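Local structure of nitrate transport protein (Xanthomonas axonopodis pv. citri, 3KSX) at residues 79-91 and 209-221. The protein probably serves as the periplasmic binding protein of an alkanesulfonate uptake system, capturing sulfonates for import, and is seen here with MOPS bound. Sequence-based numbering, arbitrary orientation. Where two conformers were deposited one is given.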
ATOM      1  N   SER A  79     -16.519   4.943   7.760  1.00 22.09           N
ATOM      2  CA  SER A  79     -17.046   4.528   6.455  1.00 24.23           C
ATOM      3  C   SER A  79     -16.666   3.052   6.241  1.00 23.41           C
ATOM      4  O   SER A  79     -17.278   2.353   5.439  1.00 24.69           O
ATOM      5  CB  SER A  79     -16.329   5.330   5.328  1.00 25.51           C
ATOM      6  OG  SER A  79     -16.803   6.608   5.421  1.00 33.26           O
ATOM      7  N   ILE A  80     -15.573   2.629   6.875  1.00 22.77           N
ATOM      8  CA  ILE A  80     -15.145   1.214   6.869  1.00 20.21           C
ATOM      9  C   ILE A  80     -14.635   0.945   8.280  1.00 21.74           C
ATOM     10  O   ILE A  80     -14.333   1.883   9.009  1.00 22.01           O
ATOM     11  CB  ILE A  80     -14.025   0.982   5.817  1.00 20.86           C
ATOM     12  CG1 ILE A  80     -12.791   1.915   6.092  1.00 21.33           C
ATOM     13  CG2 ILE A  80     -14.602   1.079   4.371  1.00 22.32           C
ATOM     14  CD1 ILE A  80     -11.600   1.546   5.187  1.00 19.95           C
ATOM     15  N   ASP A  81     -14.391  -0.297   8.613  1.00 19.86           N
ATOM     16  CA  ASP A  81     -13.942  -0.668   9.936  0.50 21.11           C
ATOM     17  C   ASP A  81     -12.638  -1.462   9.899  1.00 21.29           C
ATOM     18  O   ASP A  81     -12.030  -1.716  10.931  1.00 21.06           O
ATOM     19  CB  ASP A  81     -15.039  -1.480  10.583  0.50 23.04           C
ATOM     20  CG  ASP A  81     -16.186  -0.631  10.963  0.50 19.91           C
ATOM     21  OD1 ASP A  81     -15.974   0.560  11.174  0.50 33.31           O
ATOM     22  OD2 ASP A  81     -17.283  -1.121  11.079  0.50 31.67           O
ATOM     23  N   LEU A  82     -12.236  -1.882   8.685  1.00 21.25           N
ATOM     24  CA  LEU A  82     -11.040  -2.663   8.454  1.00 22.09           C
ATOM     25  C   LEU A  82     -10.515  -2.347   7.061  1.00 21.99           C
ATOM     26  O   LEU A  82     -11.325  -2.174   6.121  1.00 21.63           O
ATOM     27  CB  LEU A  82     -11.362  -4.172   8.554  1.00 22.63           C
ATOM     28  CG  LEU A  82     -10.247  -5.223   8.510  1.00 26.97           C
ATOM     29  CD1 LEU A  82      -9.204  -5.059   9.621  1.00 33.66           C
ATOM     30  CD2 LEU A  82     -10.892  -6.582   8.701  1.00 32.09           C
ATOM     31  N   GLY A  83      -9.195  -2.262   6.878  1.00 20.86           N
ATOM     32  CA  GLY A  83      -8.694  -2.025   5.504  1.00 21.31           C
ATOM     33  C   GLY A  83      -7.191  -2.213   5.409  1.00 20.59           C
ATOM     34  O   GLY A  83      -6.502  -2.185   6.441  1.00 22.41           O
ATOM     35  N   GLY A  84      -6.693  -2.451   4.183  1.00 20.03           N
ATOM     36  CA  GLY A  84      -5.261  -2.661   3.967  1.00 20.13           C
ATOM     37  C   GLY A  84      -4.568  -1.458   3.408  1.00 19.87           C
ATOM     38  O   GLY A  84      -5.055  -0.827   2.434  1.00 18.57           O
ATOM     39  N   ALA A  85      -3.391  -1.174   3.910  1.00 20.86           N
ATOM     40  CA  ALA A  85      -2.652  -0.021   3.371  1.00 20.68           C
ATOM     41  C   ALA A  85      -1.176  -0.259   3.551  1.00 23.16           C
ATOM     42  O   ALA A  85      -0.775  -1.199   4.277  1.00 23.56           O
ATOM     43  CB  ALA A  85      -3.042   1.196   4.130  1.00 20.32           C
ATOM     44  N   GLY A  86      -0.385   0.644   2.963  1.00 22.20           N
ATOM     45  CA  GLY A  86       1.099   0.750   3.138  1.00 20.85           C
ATOM     46  C   GLY A  86       1.533   1.046   4.580  1.00 21.72           C
ATOM     47  O   GLY A  86       0.732   1.234   5.460  1.00 20.73           O
ATOM     48  N   ASP A  87       2.830   1.176   4.806  1.00 22.34           N
ATOM     49  CA  ASP A  87       3.319   1.384   6.149  1.00 22.07           C
ATOM     50  C   ASP A  87       3.110   2.870   6.567  1.00 21.26           C
ATOM     51  O   ASP A  87       2.844   3.216   7.736  1.00 20.58           O
ATOM     52  CB  ASP A  87       4.780   0.998   6.227  1.00 22.33           C
ATOM     53  CG  ASP A  87       5.700   1.764   5.323  1.00 22.27           C
ATOM     54  OD1 ASP A  87       5.383   2.197   4.185  1.00 21.89           O
ATOM     55  OD2 ASP A  87       6.911   1.877   5.723  1.00 24.99           O
ATOM     56  N   ILE A  88       3.138   3.767   5.585  1.00 20.41           N
ATOM     57  CA  ILE A  88       3.015   5.231   5.861  1.00 20.20           C
ATOM     58  C   ILE A  88       1.631   5.800   6.156  1.00 21.22           C
ATOM     59  O   ILE A  88       1.526   6.709   7.064  1.00 18.65           O
ATOM     60  CB  ILE A  88       3.732   6.107   4.744  1.00 21.19           C
ATOM     61  CG1 ILE A  88       5.153   5.565   4.439  1.00 21.17           C
ATOM     62  CG2 ILE A  88       3.685   7.653   5.059  1.00 22.82           C
ATOM     63  CD1 ILE A  88       6.059   5.444   5.732  1.00 28.65           C
ATOM     64  N   PRO A  89       0.575   5.300   5.459  1.00 19.35           N
ATOM     65  CA  PRO A  89      -0.755   5.897   5.723  1.00 20.90           C
ATOM     66  C   PRO A  89      -1.175   5.918   7.221  1.00 19.76           C
ATOM     67  O   PRO A  89      -1.602   6.990   7.728  1.00 19.59           O
ATOM     68  CB  PRO A  89      -1.699   5.093   4.867  1.00 20.52           C
ATOM     69  CG  PRO A  89      -0.803   4.756   3.578  1.00 22.34           C
ATOM     70  CD  PRO A  89       0.546   4.421   4.272  1.00 20.05           C
ATOM     71  N   PRO A  90      -0.991   4.800   7.950  1.00 20.69           N
ATOM     72  CA  PRO A  90      -1.381   4.840   9.339  1.00 22.18           C
ATOM     73  C   PRO A  90      -0.588   5.800  10.195  1.00 22.06           C
ATOM     74  O   PRO A  90      -1.120   6.292  11.181  1.00 25.06           O
ATOM     75  CB  PRO A  90      -1.232   3.397   9.844  1.00 21.59           C
ATOM     76  CG  PRO A  90      -0.428   2.665   8.791  1.00 21.59           C
ATOM     77  CD  PRO A  90      -0.591   3.452   7.495  1.00 20.24           C
ATOM     78  N   LEU A  91       0.679   6.057   9.840  1.00 21.81           N
ATOM     79  CA  LEU A  91       1.508   7.007  10.566  1.00 22.34           C
ATOM     80  C   LEU A  91       0.899   8.399  10.381  1.00 23.14           C
ATOM     81  O   LEU A  91       0.752   9.197  11.316  1.00 22.87           O
ATOM     82  CB  LEU A  91       2.948   6.933  10.025  1.00 21.10           C
ATOM     83  CG  LEU A  91       3.710   5.656  10.405  1.00 22.41           C
ATOM     84  CD1 LEU A  91       5.116   5.612   9.719  1.00 23.19           C
ATOM     85  CD2 LEU A  91       3.764   5.495  11.906  1.00 24.49           C
ATOM     86  N   LEU A 209      12.484  -1.878   3.540  1.00 21.82           N
ATOM     87  CA  LEU A 209      11.060  -1.459   3.709  1.00 21.48           C
ATOM     88  C   LEU A 209      10.260  -2.407   4.616  1.00 22.24           C
ATOM     89  O   LEU A 209      10.442  -3.646   4.601  1.00 22.52           O
ATOM     90  CB  LEU A 209      10.401  -1.383   2.292  1.00 21.74           C
ATOM     91  CG  LEU A 209      11.024  -0.465   1.303  1.00 21.41           C
ATOM     92  CD1 LEU A 209      10.244  -0.468  -0.006  1.00 23.58           C
ATOM     93  CD2 LEU A 209      10.899   0.970   1.826  1.00 22.69           C
ATOM     94  N   THR A 210       9.365  -1.814   5.387  1.00 21.55           N
ATOM     95  CA  THR A 210       8.594  -2.534   6.361  1.00 23.22           C
ATOM     96  C   THR A 210       7.546  -3.455   5.808  1.00 22.75           C
ATOM     97  O   THR A 210       7.326  -4.581   6.316  1.00 24.66           O
ATOM     98  CB  THR A 210       7.943  -1.549   7.366  1.00 23.29           C
ATOM     99  OG1 THR A 210       8.960  -0.752   7.975  1.00 25.23           O
ATOM    100  CG2 THR A 210       7.168  -2.312   8.497  1.00 25.34           C
ATOM    101  N   GLY A 211       6.860  -2.971   4.788  1.00 22.63           N
ATOM    102  CA  GLY A 211       5.731  -3.668   4.161  1.00 23.58           C
ATOM    103  C   GLY A 211       4.477  -2.830   4.425  1.00 24.04           C
ATOM    104  O   GLY A 211       4.477  -1.575   4.318  1.00 25.60           O
ATOM    105  N   GLY A 212       3.392  -3.508   4.717  1.00 22.94           N
ATOM    106  CA  GLY A 212       2.133  -2.756   4.870  1.00 21.85           C
ATOM    107  C   GLY A 212       1.354  -3.374   6.039  1.00 22.55           C
ATOM    108  O   GLY A 212       1.841  -4.308   6.715  1.00 22.15           O
ATOM    109  N   PHE A 213       0.103  -2.922   6.214  1.00 22.53           N
ATOM    110  CA  PHE A 213      -0.637  -3.304   7.409  1.00 20.96           C
ATOM    111  C   PHE A 213      -2.110  -3.493   7.107  1.00 20.01           C
ATOM    112  O   PHE A 213      -2.595  -2.881   6.135  1.00 22.13           O
ATOM    113  CB  PHE A 213      -0.404  -2.244   8.518  1.00 20.85           C
ATOM    114  CG  PHE A 213       1.014  -2.177   8.994  1.00 20.29           C
ATOM    115  CD1 PHE A 213       1.528  -3.220   9.763  1.00 20.22           C
ATOM    116  CD2 PHE A 213       1.861  -1.163   8.616  1.00 18.56           C
ATOM    117  CE1 PHE A 213       2.821  -3.189  10.203  1.00 24.63           C
ATOM    118  CE2 PHE A 213       3.191  -1.138   9.035  1.00 21.45           C
ATOM    119  CZ  PHE A 213       3.670  -2.195   9.825  1.00 21.05           C
ATOM    120  N   PHE A 214      -2.787  -4.358   7.876  1.00 22.09           N
ATOM    121  CA  PHE A 214      -4.233  -4.263   8.051  1.00 23.35           C
ATOM    122  C   PHE A 214      -4.547  -3.394   9.289  1.00 22.57           C
ATOM    123  O   PHE A 214      -3.930  -3.603  10.331  1.00 22.60           O
ATOM    124  CB  PHE A 214      -4.843  -5.653   8.074  1.00 23.95           C
ATOM    125  CG  PHE A 214      -5.190  -6.102   6.716  1.00 32.55           C
ATOM    126  CD1 PHE A 214      -4.182  -6.618   5.862  1.00 36.30           C
ATOM    127  CD2 PHE A 214      -6.473  -5.870   6.203  1.00 35.19           C
ATOM    128  CE1 PHE A 214      -4.501  -6.982   4.489  1.00 33.61           C
ATOM    129  CE2 PHE A 214      -6.799  -6.224   4.912  1.00 39.41           C
ATOM    130  CZ  PHE A 214      -5.817  -6.761   4.036  1.00 35.43           C
ATOM    131  N   LEU A 215      -5.370  -2.352   9.109  1.00 22.02           N
ATOM    132  CA  LEU A 215      -5.792  -1.369  10.121  1.00 21.96           C
ATOM    133  C   LEU A 215      -7.266  -1.646  10.487  1.00 23.26           C
ATOM    134  O   LEU A 215      -8.091  -2.033   9.664  1.00 22.18           O
ATOM    135  CB  LEU A 215      -5.609   0.108   9.674  1.00 20.56           C
ATOM    136  CG  LEU A 215      -4.149   0.607   9.450  1.00 16.83           C
ATOM    137  CD1 LEU A 215      -3.145  -0.028  10.489  1.00 21.09           C
ATOM    138  CD2 LEU A 215      -3.662   0.223   8.030  1.00 21.85           C
ATOM    139  N   SER A 216      -7.601  -1.412  11.732  1.00 23.34           N
ATOM    140  CA  SER A 216      -8.996  -1.596  12.127  1.00 24.65           C
ATOM    141  C   SER A 216      -9.378  -0.440  13.020  1.00 22.80           C
ATOM    142  O   SER A 216      -8.496   0.259  13.642  1.00 22.29           O
ATOM    143  CB  SER A 216      -9.123  -2.904  12.915  1.00 25.73           C
ATOM    144  OG  SER A 216     -10.467  -3.169  13.328  1.00 29.99           O
ATOM    145  N   SER A 217     -10.694  -0.251  13.126  1.00 22.34           N
ATOM    146  CA  SER A 217     -11.320   0.546  14.135  1.00 21.59           C
ATOM    147  C   SER A 217     -10.976  -0.091  15.487  1.00 24.33           C
ATOM    148  O   SER A 217     -10.988  -1.326  15.604  1.00 23.36           O
ATOM    149  CB  SER A 217     -12.862   0.487  13.874  1.00 23.45           C
ATOM    150  OG  SER A 217     -13.633   0.600  15.067  1.00 27.77           O
ATOM    151  N   ARG A 218     -10.570   0.691  16.475  1.00 22.73           N
ATOM    152  CA  ARG A 218     -10.357   0.136  17.826  1.00 25.07           C
ATOM    153  C   ARG A 218     -11.672  -0.481  18.433  1.00 25.48           C
ATOM    154  O   ARG A 218     -11.648  -1.606  19.009  1.00 23.72           O
ATOM    155  CB  ARG A 218      -9.795   1.206  18.754  1.00 26.52           C
ATOM    156  CG  ARG A 218      -9.733   0.727  20.227  1.00 29.11           C
ATOM    157  CD  ARG A 218      -9.155   1.781  21.154  1.00 34.35           C
ATOM    158  NE  ARG A 218      -7.781   2.166  20.807  1.00 36.71           N
ATOM    159  CZ  ARG A 218      -6.669   1.608  21.296  1.00 39.86           C
ATOM    160  NH1 ARG A 218      -6.749   0.617  22.177  1.00 40.15           N
ATOM    161  NH2 ARG A 218      -5.458   2.058  20.915  1.00 39.97           N
ATOM    162  N   ARG A 219     -12.816   0.196  18.255  1.00 24.73           N
ATOM    163  CA  ARG A 219     -14.091  -0.413  18.697  1.00 25.36           C
ATOM    164  C   ARG A 219     -14.433  -1.762  18.050  1.00 25.01           C
ATOM    165  O   ARG A 219     -14.861  -2.686  18.709  1.00 25.02           O
ATOM    166  CB  ARG A 219     -15.221   0.560  18.467  1.00 25.66           C
ATOM    167  CG  ARG A 219     -15.140   1.704  19.459  1.00 29.63           C
ATOM    168  CD  ARG A 219     -16.195   2.803  19.154  1.00 37.98           C
ATOM    169  NE  ARG A 219     -16.480   3.619  20.348  1.00 43.03           N
ATOM    170  CZ  ARG A 219     -17.541   3.423  21.140  1.00 44.13           C
ATOM    171  NH1 ARG A 219     -18.422   2.445  20.821  1.00 38.66           N
ATOM    172  NH2 ARG A 219     -17.749   4.222  22.232  1.00 44.30           N
ATOM    173  N   TYR A 220     -14.218  -1.884  16.742  1.00 26.26           N
ATOM    174  CA  TYR A 220     -14.638  -3.102  16.054  1.00 25.47           C
ATOM    175  C   TYR A 220     -13.703  -4.254  16.485  1.00 25.37           C
ATOM    176  O   TYR A 220     -14.175  -5.341  16.679  1.00 25.83           O
ATOM    177  CB  TYR A 220     -14.608  -2.892  14.539  1.00 26.12           C
ATOM    178  CG  TYR A 220     -15.290  -3.960  13.675  1.00 27.56           C
ATOM    179  CD1 TYR A 220     -16.656  -3.891  13.373  1.00 28.72           C
ATOM    180  CD2 TYR A 220     -14.537  -5.013  13.140  1.00 26.37           C
ATOM    181  CE1 TYR A 220     -17.263  -4.851  12.550  1.00 29.31           C
ATOM    182  CE2 TYR A 220     -15.131  -5.956  12.282  1.00 29.51           C
ATOM    183  CZ  TYR A 220     -16.472  -5.851  11.972  1.00 29.45           C
ATOM    184  OH  TYR A 220     -17.017  -6.799  11.140  1.00 29.64           O
ATOM    185  N   ALA A 221     -12.385  -4.000  16.571  1.00 24.10           N
ATOM    186  CA  ALA A 221     -11.421  -5.047  16.887  1.00 26.19           C
ATOM    187  C   ALA A 221     -11.584  -5.502  18.356  1.00 26.45           C
ATOM    188  O   ALA A 221     -11.445  -6.690  18.694  1.00 27.54           O
ATOM    189  CB  ALA A 221      -9.962  -4.545  16.597  1.00 25.36           C
TER
HETATM  190  O   HOH W   1       7.664   1.558   8.208  1.00 19.32           O
HETATM  191  O   HOH W   2       9.154   1.138   4.923  1.00 29.11           O
HETATM  192  O   HOH W   3       6.927  -0.536   2.703  1.00 30.09           O
HETATM  193  O   HOH W   4       3.878  -0.129   2.365  1.00 49.20           O
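Gly-83 and Leu-215 face each other as an antiparallel hydrogen-bonded pair, as do Ala-85 and Phe-213, and their four backbone bonds zip strand 82-86 to strand 212-217. The shortest runs from Phe-213 N to Ala-85 O (2.7 Å). Both faces of this ladder are closely packed. On one, the bare Gly-84 CA sits over the centre of the Phe-214 ring in a CH-pi contact, 4.0 Å from the centroid, while Leu-82 CD1 meets the ring edge. On the other, Leu-215 spreads its methyls between two neighbours: CD2 reaches Ala-85 CB (4.1 Å) and CD1 reaches Pro-90 CB (4.0 Å). Phe-213, its CG anti to the carbonyl carbon (chi1 -65°), turns its ring edge to Asp-87 CA. Beyond Leu-82, Asp-81 O accepts from Ser-217 N, which lies above the carbonyl plane. Ser-217 OG caps helix 218-223 by accepting from Tyr-220 N (3.1 Å).

The opposite end is looser and wet. Here Asp-87 and Thr-210 meet through water: water 1 donates to Asp-87 OD2 (2.6 Å) and accepts from Thr-210 OG1; water 2 likewise joins Asp-87 OD2 to Thr-210 N. Gly-86 N binds the MOPS molecule, placing this end at the ligand cleft.

The pair lies inside a mixed five-stranded sheet, strand 30-36 flanking 82-86 and strand 100-106 flanking 212-217; this 2-1-3-5-4 order, the late antiparallel strand inserted beside 82-86, is that of a type II periplasmic binding protein lobe. Helix 225-244 covers Leu-82 and Phe-214; helix 281-296 packs on Phe-213 and Leu-91, and helix 141-152 touches Asp-87.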